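Beta-galacturonidase (Eisenbergiella tayi, PDB 6NCW) probably hydrolyses beta-galacturonides, as a gut-bacterial glycoside hydrolase of family 2 related to the beta-glucuronidases. Local coordinates at residues F160-K169 and T212-C222. Sequence-based numbering, arbitrary orientation.
Sequences FLRKDGWYGK and TEELPCPWAEC
Gly-168 and Leu-215 face each other as an antiparallel hydrogen-bonded pair: Gly-168 N reaches Leu-215 O at 2.9 Å, and Leu-215 N returns to Gly-168 O at 2.9 Å, nearly straight at 173°. Tyr-167 and Pro-216 form the adjacent non-hydrogen-bonded pair, and Cys-217 N donates a hydrogen bond to Trp-166 O at 2.8 Å. Strands 150-162 and 165-176 form a beta hairpin, closed by the type I turn from Arg-162 to Gly-165. The example shows how one long side chain from an outer strand can cross the middle strand: Glu-214, CG anti to its own nitrogen (chi1 -151°), extends to the far one. There its carboxylate stacks over one face of the Phe-160 ring, the planes 16° apart, while Arg-162 NH2 makes a salt bridge to Glu-214 OE2 at 2.6 Å, on the syn side but tilted from the carboxylate plane; NE adds a weak hydrogen bond to the same oxygen. Pro-216 CA lies over a Tyr-167 ring face, toward the rim, in a CH-pi contact, and Pro-216 CG touches Tyr-167 CE1 (3.6 Å); Tyr-167 OH is held by Asp-164 OD1 in the hairpin turn. Trp-166 NE1 donates a weak hydrogen bond to Cys-222 SG (3.5 Å), a sulfur-aromatic contact at the indole edge. In the immunoglobulin-like sandwich, Thr-212 packs on strand 193-202; Tyr-403, from the TIM-barrel range, meets Phe-160 edge-to-face and hydrogen-bonds Lys-169 NZ.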
ATOM      1  N   PHE A 160      27.851 -45.085  -4.809  1.00 32.04           N
ATOM      2  CA  PHE A 160      27.592 -45.859  -6.021  1.00 33.28           C
ATOM      3  C   PHE A 160      26.500 -46.877  -5.726  1.00 33.12           C
ATOM      4  O   PHE A 160      26.576 -47.596  -4.725  1.00 35.80           O
ATOM      5  CB  PHE A 160      28.846 -46.592  -6.518  1.00 32.92           C
ATOM      6  CG  PHE A 160      29.980 -45.684  -6.890  1.00 36.67           C
ATOM      7  CD1 PHE A 160      29.990 -45.026  -8.113  1.00 40.97           C
ATOM      8  CD2 PHE A 160      31.035 -45.487  -6.025  1.00 34.83           C
ATOM      9  CE1 PHE A 160      31.029 -44.192  -8.466  1.00 34.77           C
ATOM     10  CE2 PHE A 160      32.083 -44.654  -6.373  1.00 36.42           C
ATOM     11  CZ  PHE A 160      32.076 -44.005  -7.602  1.00 37.71           C
ATOM     12  N   LEU A 161      25.483 -46.930  -6.581  1.00 38.68           N
ATOM     13  CA  LEU A 161      24.436 -47.942  -6.484  1.00 38.73           C
ATOM     14  C   LEU A 161      24.800 -49.085  -7.428  1.00 42.31           C
ATOM     15  O   LEU A 161      24.767 -48.923  -8.652  1.00 43.43           O
ATOM     16  CB  LEU A 161      23.065 -47.364  -6.816  1.00 32.60           C
ATOM     17  CG  LEU A 161      21.896 -48.339  -6.622  1.00 37.33           C
ATOM     18  CD1 LEU A 161      21.778 -48.809  -5.179  1.00 36.14           C
ATOM     19  CD2 LEU A 161      20.600 -47.709  -7.077  1.00 32.50           C
ATOM     20  N   ARG A 162      25.181 -50.226  -6.856  1.00 39.74           N
ATOM     21  CA  ARG A 162      25.477 -51.428  -7.619  1.00 46.99           C
ATOM     22  C   ARG A 162      24.291 -52.383  -7.564  1.00 49.75           C
ATOM     23  O   ARG A 162      23.346 -52.197  -6.791  1.00 46.02           O
ATOM     24  CB  ARG A 162      26.738 -52.110  -7.088  1.00 43.33           C
ATOM     25  CG  ARG A 162      27.986 -51.259  -7.159  1.00 45.22           C
ATOM     26  CD  ARG A 162      28.094 -50.525  -8.485  1.00 50.80           C
ATOM     27  NE  ARG A 162      29.398 -49.877  -8.658  1.00 53.72           N
ATOM     28  CZ  ARG A 162      29.625 -48.840  -9.468  1.00 56.21           C
ATOM     29  NH1 ARG A 162      28.630 -48.300 -10.178  1.00 53.84           N
ATOM     30  NH2 ARG A 162      30.847 -48.329  -9.556  1.00 47.75           N
ATOM     31  N   LYS A 163      24.350 -53.422  -8.406  1.00 52.48           N
ATOM     32  CA  LYS A 163      23.289 -54.427  -8.423  1.00 55.18           C
ATOM     33  C   LYS A 163      23.005 -54.985  -7.034  1.00 49.43           C
ATOM     34  O   LYS A 163      21.857 -55.303  -6.716  1.00 54.70           O
ATOM     35  CB  LYS A 163      23.645 -55.564  -9.386  1.00 58.93           C
ATOM     36  CG  LYS A 163      22.788 -55.588 -10.658  1.00 68.89           C
ATOM     37  CD  LYS A 163      23.276 -56.623 -11.677  1.00 72.23           C
ATOM     38  CE  LYS A 163      22.412 -56.614 -12.942  1.00 72.91           C
ATOM     39  NZ  LYS A 163      22.848 -57.613 -13.966  1.00 73.59           N
ATOM     40  N   ASP A 164      24.018 -55.077  -6.179  1.00 53.51           N
ATOM     41  CA  ASP A 164      23.848 -55.666  -4.857  1.00 56.98           C
ATOM     42  C   ASP A 164      23.738 -54.630  -3.737  1.00 56.51           C
ATOM     43  O   ASP A 164      23.724 -55.007  -2.560  1.00 53.29           O
ATOM     44  CB  ASP A 164      24.995 -56.644  -4.574  1.00 52.63           C
ATOM     45  CG  ASP A 164      26.361 -56.034  -4.833  1.00 58.41           C
ATOM     46  OD1 ASP A 164      27.191 -55.990  -3.891  1.00 61.24           O
ATOM     47  OD2 ASP A 164      26.598 -55.586  -5.979  1.00 58.86           O
ATOM     48  N   GLY A 165      23.646 -53.336  -4.062  1.00 53.24           N
ATOM     49  CA  GLY A 165      23.472 -52.371  -3.000  1.00 45.20           C
ATOM     50  C   GLY A 165      24.504 -51.267  -3.069  1.00 41.22           C
ATOM     51  O   GLY A 165      25.180 -51.076  -4.088  1.00 43.46           O
ATOM     52  N   TRP A 166      24.625 -50.544  -1.961  1.00 40.54           N
ATOM     53  CA  TRP A 166      25.389 -49.304  -1.934  1.00 39.32           C
ATOM     54  C   TRP A 166      26.870 -49.569  -1.704  1.00 41.07           C
ATOM     55  O   TRP A 166      27.248 -50.286  -0.772  1.00 44.23           O
ATOM     56  CB  TRP A 166      24.851 -48.364  -0.849  1.00 35.44           C
ATOM     57  CG  TRP A 166      23.528 -47.740  -1.213  1.00 36.99           C
ATOM     58  CD1 TRP A 166      22.299 -48.046  -0.697  1.00 38.18           C
ATOM     59  CD2 TRP A 166      23.303 -46.713  -2.197  1.00 33.12           C
ATOM     60  NE1 TRP A 166      21.323 -47.267  -1.292  1.00 36.49           N
ATOM     61  CE2 TRP A 166      21.915 -46.444  -2.216  1.00 31.31           C
ATOM     62  CE3 TRP A 166      24.139 -45.996  -3.051  1.00 31.00           C
ATOM     63  CZ2 TRP A 166      21.349 -45.481  -3.055  1.00 31.45           C
ATOM     64  CZ3 TRP A 166      23.569 -45.044  -3.899  1.00 35.48           C
ATOM     65  CH2 TRP A 166      22.188 -44.802  -3.892  1.00 31.47           C
ATOM     66  N   TYR A 167      27.695 -48.980  -2.562  1.00 35.47           N
ATOM     67  CA  TYR A 167      29.136 -48.883  -2.402  1.00 39.33           C
ATOM     68  C   TYR A 167      29.533 -47.412  -2.267  1.00 37.61           C
ATOM     69  O   TYR A 167      28.731 -46.500  -2.484  1.00 37.25           O
ATOM     70  CB  TYR A 167      29.857 -49.550  -3.580  1.00 41.05           C
ATOM     71  CG  TYR A 167      29.780 -51.068  -3.549  1.00 48.20           C
ATOM     72  CD1 TYR A 167      30.920 -51.840  -3.319  1.00 45.56           C
ATOM     73  CD2 TYR A 167      28.568 -51.726  -3.730  1.00 48.69           C
ATOM     74  CE1 TYR A 167      30.851 -53.235  -3.285  1.00 51.17           C
ATOM     75  CE2 TYR A 167      28.493 -53.116  -3.696  1.00 51.44           C
ATOM     76  CZ  TYR A 167      29.634 -53.862  -3.474  1.00 52.63           C
ATOM     77  OH  TYR A 167      29.552 -55.234  -3.437  1.00 62.76           O
ATOM     78  N   GLY A 168      30.777 -47.184  -1.884  1.00 36.87           N
ATOM     79  CA  GLY A 168      31.250 -45.835  -1.631  1.00 33.61           C
ATOM     80  C   GLY A 168      32.746 -45.745  -1.799  1.00 32.27           C
ATOM     81  O   GLY A 168      33.473 -46.728  -1.630  1.00 40.97           O
ATOM     82  N   LYS A 169      33.206 -44.542  -2.123  1.00 29.01           N
ATOM     83  CA  LYS A 169      34.608 -44.206  -2.315  1.00 26.24           C
ATOM     84  C   LYS A 169      34.869 -42.861  -1.646  1.00 32.32           C
ATOM     85  O   LYS A 169      34.048 -41.948  -1.754  1.00 30.63           O
ATOM     86  CB  LYS A 169      34.920 -44.166  -3.821  1.00 33.32           C
ATOM     87  CG  LYS A 169      36.233 -43.552  -4.220  1.00 40.64           C
ATOM     88  CD  LYS A 169      36.377 -43.534  -5.744  1.00 41.47           C
ATOM     89  CE  LYS A 169      35.472 -42.479  -6.377  1.00 42.50           C
ATOM     90  NZ  LYS A 169      35.898 -42.114  -7.769  1.00 39.38           N
ATOM     91  N   THR A 212      40.485 -44.003  -1.318  1.00 36.47           N
ATOM     92  CA  THR A 212      40.204 -45.380  -0.986  1.00 37.38           C
ATOM     93  C   THR A 212      39.700 -46.116  -2.223  1.00 37.28           C
ATOM     94  O   THR A 212      39.397 -45.523  -3.265  1.00 37.02           O
ATOM     95  CB  THR A 212      39.163 -45.481   0.126  1.00 37.14           C
ATOM     96  OG1 THR A 212      37.851 -45.259  -0.425  1.00 35.88           O
ATOM     97  CG2 THR A 212      39.473 -44.477   1.241  1.00 32.54           C
ATOM     98  N   GLU A 213      39.619 -47.431  -2.097  1.00 38.52           N
ATOM     99  CA  GLU A 213      38.941 -48.212  -3.110  1.00 43.77           C
ATOM    100  C   GLU A 213      37.432 -48.096  -2.926  1.00 40.37           C
ATOM    101  O   GLU A 213      36.938 -47.599  -1.911  1.00 41.27           O
ATOM    102  CB  GLU A 213      39.379 -49.672  -3.044  1.00 45.10           C
ATOM    103  CG  GLU A 213      40.791 -49.903  -3.542  1.00 53.77           C
ATOM    104  CD  GLU A 213      41.277 -51.300  -3.232  1.00 73.67           C
ATOM    105  OE1 GLU A 213      42.483 -51.577  -3.438  1.00 79.15           O
ATOM    106  OE2 GLU A 213      40.447 -52.121  -2.776  1.00 73.92           O
ATOM    107  N   GLU A 214      36.705 -48.561  -3.937  1.00 36.09           N
ATOM    108  CA  GLU A 214      35.259 -48.695  -3.859  1.00 37.50           C
ATOM    109  C   GLU A 214      34.897 -49.819  -2.890  1.00 40.60           C
ATOM    110  O   GLU A 214      35.138 -50.994  -3.174  1.00 47.15           O
ATOM    111  CB  GLU A 214      34.723 -48.965  -5.255  1.00 41.83           C
ATOM    112  CG  GLU A 214      33.336 -48.474  -5.491  1.00 49.10           C
ATOM    113  CD  GLU A 214      33.035 -48.404  -6.961  1.00 53.40           C
ATOM    114  OE1 GLU A 214      33.785 -47.694  -7.682  1.00 54.70           O
ATOM    115  OE2 GLU A 214      32.071 -49.080  -7.386  1.00 55.23           O
ATOM    116  N   LEU A 215      34.303 -49.467  -1.752  1.00 43.68           N
ATOM    117  CA  LEU A 215      34.017 -50.397  -0.673  1.00 40.25           C
ATOM    118  C   LEU A 215      32.517 -50.600  -0.495  1.00 41.36           C
ATOM    119  O   LEU A 215      31.729 -49.697  -0.776  1.00 41.99           O
ATOM    120  CB  LEU A 215      34.617 -49.882   0.639  1.00 36.68           C
ATOM    121  CG  LEU A 215      36.133 -49.751   0.545  1.00 41.53           C
ATOM    122  CD1 LEU A 215      36.689 -48.934   1.698  1.00 39.26           C
ATOM    123  CD2 LEU A 215      36.761 -51.140   0.491  1.00 41.35           C
ATOM    124  N   PRO A 216      32.084 -51.773  -0.040  1.00 43.26           N
ATOM    125  CA  PRO A 216      30.651 -51.976   0.202  1.00 42.82           C
ATOM    126  C   PRO A 216      30.190 -51.184   1.413  1.00 40.59           C
ATOM    127  O   PRO A 216      30.958 -50.915   2.340  1.00 39.08           O
ATOM    128  CB  PRO A 216      30.532 -53.487   0.451  1.00 42.20           C
ATOM    129  CG  PRO A 216      31.855 -54.066   0.105  1.00 38.29           C
ATOM    130  CD  PRO A 216      32.869 -52.986   0.248  1.00 40.97           C
ATOM    131  N   CYS A 217      28.917 -50.794   1.384  1.00 41.08           N
ATOM    132  CA  CYS A 217      28.273 -50.080   2.489  1.00 37.36           C
ATOM    133  C   CYS A 217      26.923 -50.729   2.757  1.00 40.78           C
ATOM    134  O   CYS A 217      25.867 -50.111   2.543  1.00 41.83           O
ATOM    135  CB  CYS A 217      28.112 -48.594   2.171  1.00 38.72           C
ATOM    136  SG  CYS A 217      29.640 -47.686   2.081  1.00 38.02           S
ATOM    137  N   PRO A 218      26.918 -51.987   3.222  1.00 39.96           N
ATOM    138  CA  PRO A 218      25.648 -52.726   3.346  1.00 37.95           C
ATOM    139  C   PRO A 218      24.730 -52.178   4.419  1.00 32.67           C
ATOM    140  O   PRO A 218      23.536 -52.506   4.418  1.00 34.83           O
ATOM    141  CB  PRO A 218      26.106 -54.153   3.684  1.00 40.99           C
ATOM    142  CG  PRO A 218      27.412 -53.956   4.420  1.00 37.87           C
ATOM    143  CD  PRO A 218      28.070 -52.785   3.697  1.00 40.75           C
ATOM    144  N   TRP A 219      25.243 -51.340   5.308  1.00 30.61           N
ATOM    145  CA  TRP A 219      24.451 -50.690   6.345  1.00 40.46           C
ATOM    146  C   TRP A 219      23.742 -49.414   5.877  1.00 40.81           C
ATOM    147  O   TRP A 219      23.015 -48.803   6.669  1.00 39.74           O
ATOM    148  CB  TRP A 219      25.368 -50.342   7.515  1.00 35.57           C
ATOM    149  CG  TRP A 219      26.657 -49.759   7.047  1.00 36.62           C
ATOM    150  CD1 TRP A 219      27.834 -50.414   6.883  1.00 40.72           C
ATOM    151  CD2 TRP A 219      26.898 -48.398   6.646  1.00 46.32           C
ATOM    152  NE1 TRP A 219      28.802 -49.553   6.427  1.00 40.64           N
ATOM    153  CE2 TRP A 219      28.253 -48.307   6.273  1.00 44.10           C
ATOM    154  CE3 TRP A 219      26.103 -47.244   6.587  1.00 38.93           C
ATOM    155  CZ2 TRP A 219      28.830 -47.117   5.834  1.00 41.26           C
ATOM    156  CZ3 TRP A 219      26.678 -46.063   6.147  1.00 36.76           C
ATOM    157  CH2 TRP A 219      28.027 -46.010   5.777  1.00 38.65           C
ATOM    158  N   ALA A 220      23.959 -48.962   4.644  1.00 34.38           N
ATOM    159  CA  ALA A 220      23.574 -47.607   4.268  1.00 37.76           C
ATOM    160  C   ALA A 220      22.121 -47.566   3.819  1.00 33.16           C
ATOM    161  O   ALA A 220      21.668 -48.437   3.072  1.00 35.55           O
ATOM    162  CB  ALA A 220      24.485 -47.072   3.161  1.00 31.85           C
ATOM    163  N   GLU A 221      21.391 -46.556   4.292  1.00 34.67           N
ATOM    164  CA  GLU A 221      20.047 -46.259   3.803  1.00 38.34           C
ATOM    165  C   GLU A 221      20.069 -45.112   2.799  1.00 34.15           C
ATOM    166  O   GLU A 221      20.950 -44.248   2.832  1.00 30.96           O
ATOM    167  CB  GLU A 221      19.105 -45.892   4.949  1.00 37.50           C
ATOM    168  CG  GLU A 221      18.725 -47.077   5.822  1.00 50.80           C
ATOM    169  CD  GLU A 221      18.474 -46.667   7.257  1.00 54.47           C
ATOM    170  OE1 GLU A 221      17.750 -45.669   7.471  1.00 58.10           O
ATOM    171  OE2 GLU A 221      19.021 -47.329   8.166  1.00 60.76           O
ATOM    172  N   CYS A 222      19.066 -45.105   1.924  1.00 30.22           N
ATOM    173  CA  CYS A 222      18.946 -44.103   0.875  1.00 32.89           C
ATOM    174  C   CYS A 222      18.710 -42.704   1.433  1.00 29.03           C
ATOM    175  O   CYS A 222      18.012 -42.515   2.433  1.00 26.86           O
ATOM    176  CB  CYS A 222      17.790 -44.458  -0.076  1.00 33.07           C
ATOM    177  SG  CYS A 222      18.098 -45.965  -1.041  1.00 63.31           S
TER